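Local atomic coordinates of acetoacetate decarboxylase (Sphingomonas wittichii, PDB entry 5UPB), a protein that is an acetoacetate decarboxylase-like lyase that probably acts on small keto-acid substrates. Residues E108-L111 with I112-W115. Sequence-based numbering, arbitrary orientation.
Sequences EWSL and IRGW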
loop_
_atom_site.group_PDB
_atom_site.type_symbol
_atom_site.label_atom_id
_atom_site.label_comp_id
_atom_site.label_asym_id
_atom_site.label_seq_id
_atom_site.Cartn_x
_atom_site.Cartn_y
_atom_site.Cartn_z
ATOM N N GLU A 108 1.968 11.871 0.701
ATOM C CA GLU A 108 1.104 13.023 0.923
ATOM C C GLU A 108 1.885 14.296 1.197
ATOM O O GLU A 108 1.330 15.386 0.996
ATOM C CB GLU A 108 0.067 12.724 2.054
ATOM C CG GLU A 108 0.436 13.148 3.453
ATOM C CD GLU A 108 1.533 12.280 4.097
ATOM O OE1 GLU A 108 2.661 12.216 3.566
ATOM O OE2 GLU A 108 1.282 11.643 5.154
ATOM N N TRP A 109 3.146 14.206 1.641
ATOM C CA TRP A 109 3.944 15.427 1.761
ATOM C C TRP A 109 4.179 16.064 0.410
ATOM O O TRP A 109 4.240 17.290 0.306
ATOM C CB TRP A 109 5.285 15.184 2.457
ATOM C CG TRP A 109 6.023 13.933 2.101
ATOM C CD1 TRP A 109 5.941 12.736 2.728
ATOM C CD2 TRP A 109 7.017 13.782 1.082
ATOM N NE1 TRP A 109 6.793 11.827 2.153
ATOM C CE2 TRP A 109 7.476 12.443 1.143
ATOM C CE3 TRP A 109 7.576 14.650 0.139
ATOM C CZ2 TRP A 109 8.456 11.939 0.293
ATOM C CZ3 TRP A 109 8.548 14.132 -0.742
ATOM C CH2 TRP A 109 8.969 12.780 -0.645
ATOM N N SER A 110 4.247 15.263 -0.637
ATOM C CA SER A 110 4.345 15.819 -1.973
ATOM C C SER A 110 2.993 16.321 -2.456
ATOM O O SER A 110 2.917 17.377 -3.107
ATOM C CB SER A 110 4.924 14.763 -2.927
ATOM O OG SER A 110 4.985 15.301 -4.231
ATOM N N LEU A 111 1.907 15.654 -2.051
ATOM C CA LEU A 111 0.579 16.167 -2.346
ATOM C C LEU A 111 0.387 17.562 -1.762
ATOM O O LEU A 111 -0.077 18.493 -2.449
ATOM C CB LEU A 111 -0.471 15.190 -1.823
ATOM C CG LEU A 111 -1.917 15.604 -2.089
ATOM C CD1 LEU A 111 -2.747 14.338 -2.152
ATOM C CD2 LEU A 111 -2.400 16.541 -1.023
ATOM N N ILE A 112 0.715 17.724 -0.491
ATOM C CA ILE A 112 0.432 18.981 0.170
ATOM C C ILE A 112 1.351 20.093 -0.330
ATOM O O ILE A 112 0.897 21.216 -0.587
ATOM C CB ILE A 112 0.524 18.784 1.690
ATOM C CG1 ILE A 112 -0.702 17.940 2.186
ATOM C CG2 ILE A 112 0.629 20.133 2.391
ATOM C CD1 ILE A 112 -2.024 18.674 2.087
ATOM N N ARG A 113 2.644 19.825 -0.457
ATOM C CA ARG A 113 3.521 20.834 -1.054
ATOM C C ARG A 113 2.980 21.265 -2.407
ATOM O O ARG A 113 2.913 22.459 -2.714
ATOM C CB ARG A 113 4.942 20.268 -1.164
ATOM C CG ARG A 113 6.087 21.204 -1.660
ATOM C CD ARG A 113 7.390 20.356 -1.886
ATOM N NE ARG A 113 7.110 19.292 -2.868
ATOM C CZ ARG A 113 7.688 18.085 -2.991
ATOM N NH1 ARG A 113 8.673 17.611 -2.185
ATOM N NH2 ARG A 113 7.239 17.325 -3.984
ATOM N N GLY A 114 2.535 20.297 -3.208
ATOM C CA GLY A 114 1.904 20.612 -4.477
ATOM C C GLY A 114 0.703 21.525 -4.335
ATOM O O GLY A 114 0.605 22.562 -5.014
ATOM N N TRP A 115 -0.237 21.159 -3.457
ATOM C CA TRP A 115 -1.447 21.967 -3.326
ATOM C C TRP A 115 -1.097 23.392 -2.919
ATOM O O TRP A 115 -1.720 24.354 -3.390
ATOM C CB TRP A 115 -2.423 21.353 -2.302
ATOM C CG TRP A 115 -3.334 20.247 -2.773
ATOM C CD1 TRP A 115 -2.980 19.101 -3.431
ATOM C CD2 TRP A 115 -4.763 20.167 -2.581
ATOM N NE1 TRP A 115 -4.100 18.321 -3.677
ATOM C CE2 TRP A 115 -5.199 18.945 -3.158
ATOM C CE3 TRP A 115 -5.709 21.005 -1.982
ATOM C CZ2 TRP A 115 -6.542 18.547 -3.166
ATOM C CZ3 TRP A 115 -7.040 20.608 -1.988
ATOM C CH2 TRP A 115 -7.441 19.386 -2.583
#
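I112 N donates to E108 O at 2.8 Å, the first of four successive i to i+4 backbone bonds; R113 to W109, G114 to S110 and W115 to L111 follow. The acid of E108 faces the second subunit, where OE2 takes a salt bridge from R153 NE and a hydrogen bond from I123 N, and W109 NE1 hydrogen-bonds to NE2 of H154 of the same subunit. On one side of this helix R113 runs back along W109. Its CG stands anti to the backbone N (chi1 -175°) and the chain bends at chi3 (58°), bringing NH1 to the edge of the indole, 3.8 Å from W109 CZ3, with the guanidinium and ring planes 78° apart. This is an edge contact, not a stack over the ring face. The other arm ends beside the serine, NH2 lying 3.0 Å from S110 OG at an angle too poor for a hydrogen bond, while S110 CA sits over one face of the guanidinium; OG has a weak hydrogen bond with K121 NZ. Were R113 an alanine, the CZ3 and CE3 edge of W109 and the CA side of S110 would probably lose their neighbour, opening a gap there. G114, lacking a CB, spares S110 O and L111 O a tight neighbour. Farther along, one methyl branch of L111, CD2, lies over the five-membered ring of W115, 3.9 Å from its centroid, a CH-pi contact, and also packs on I112 CD1. W115 NE1 hydrogen-bonds to K121 O, and branched, apolar I112 packs on W115 of the second subunit. Side-chain contacts at i to i+3 and i to i+4, over i to i+4 backbone bonds, are typical of an alpha-helix, here the short helix 108-116 linking strands 95-105 and 121-123, which pair in parallel, at a subunit boundary.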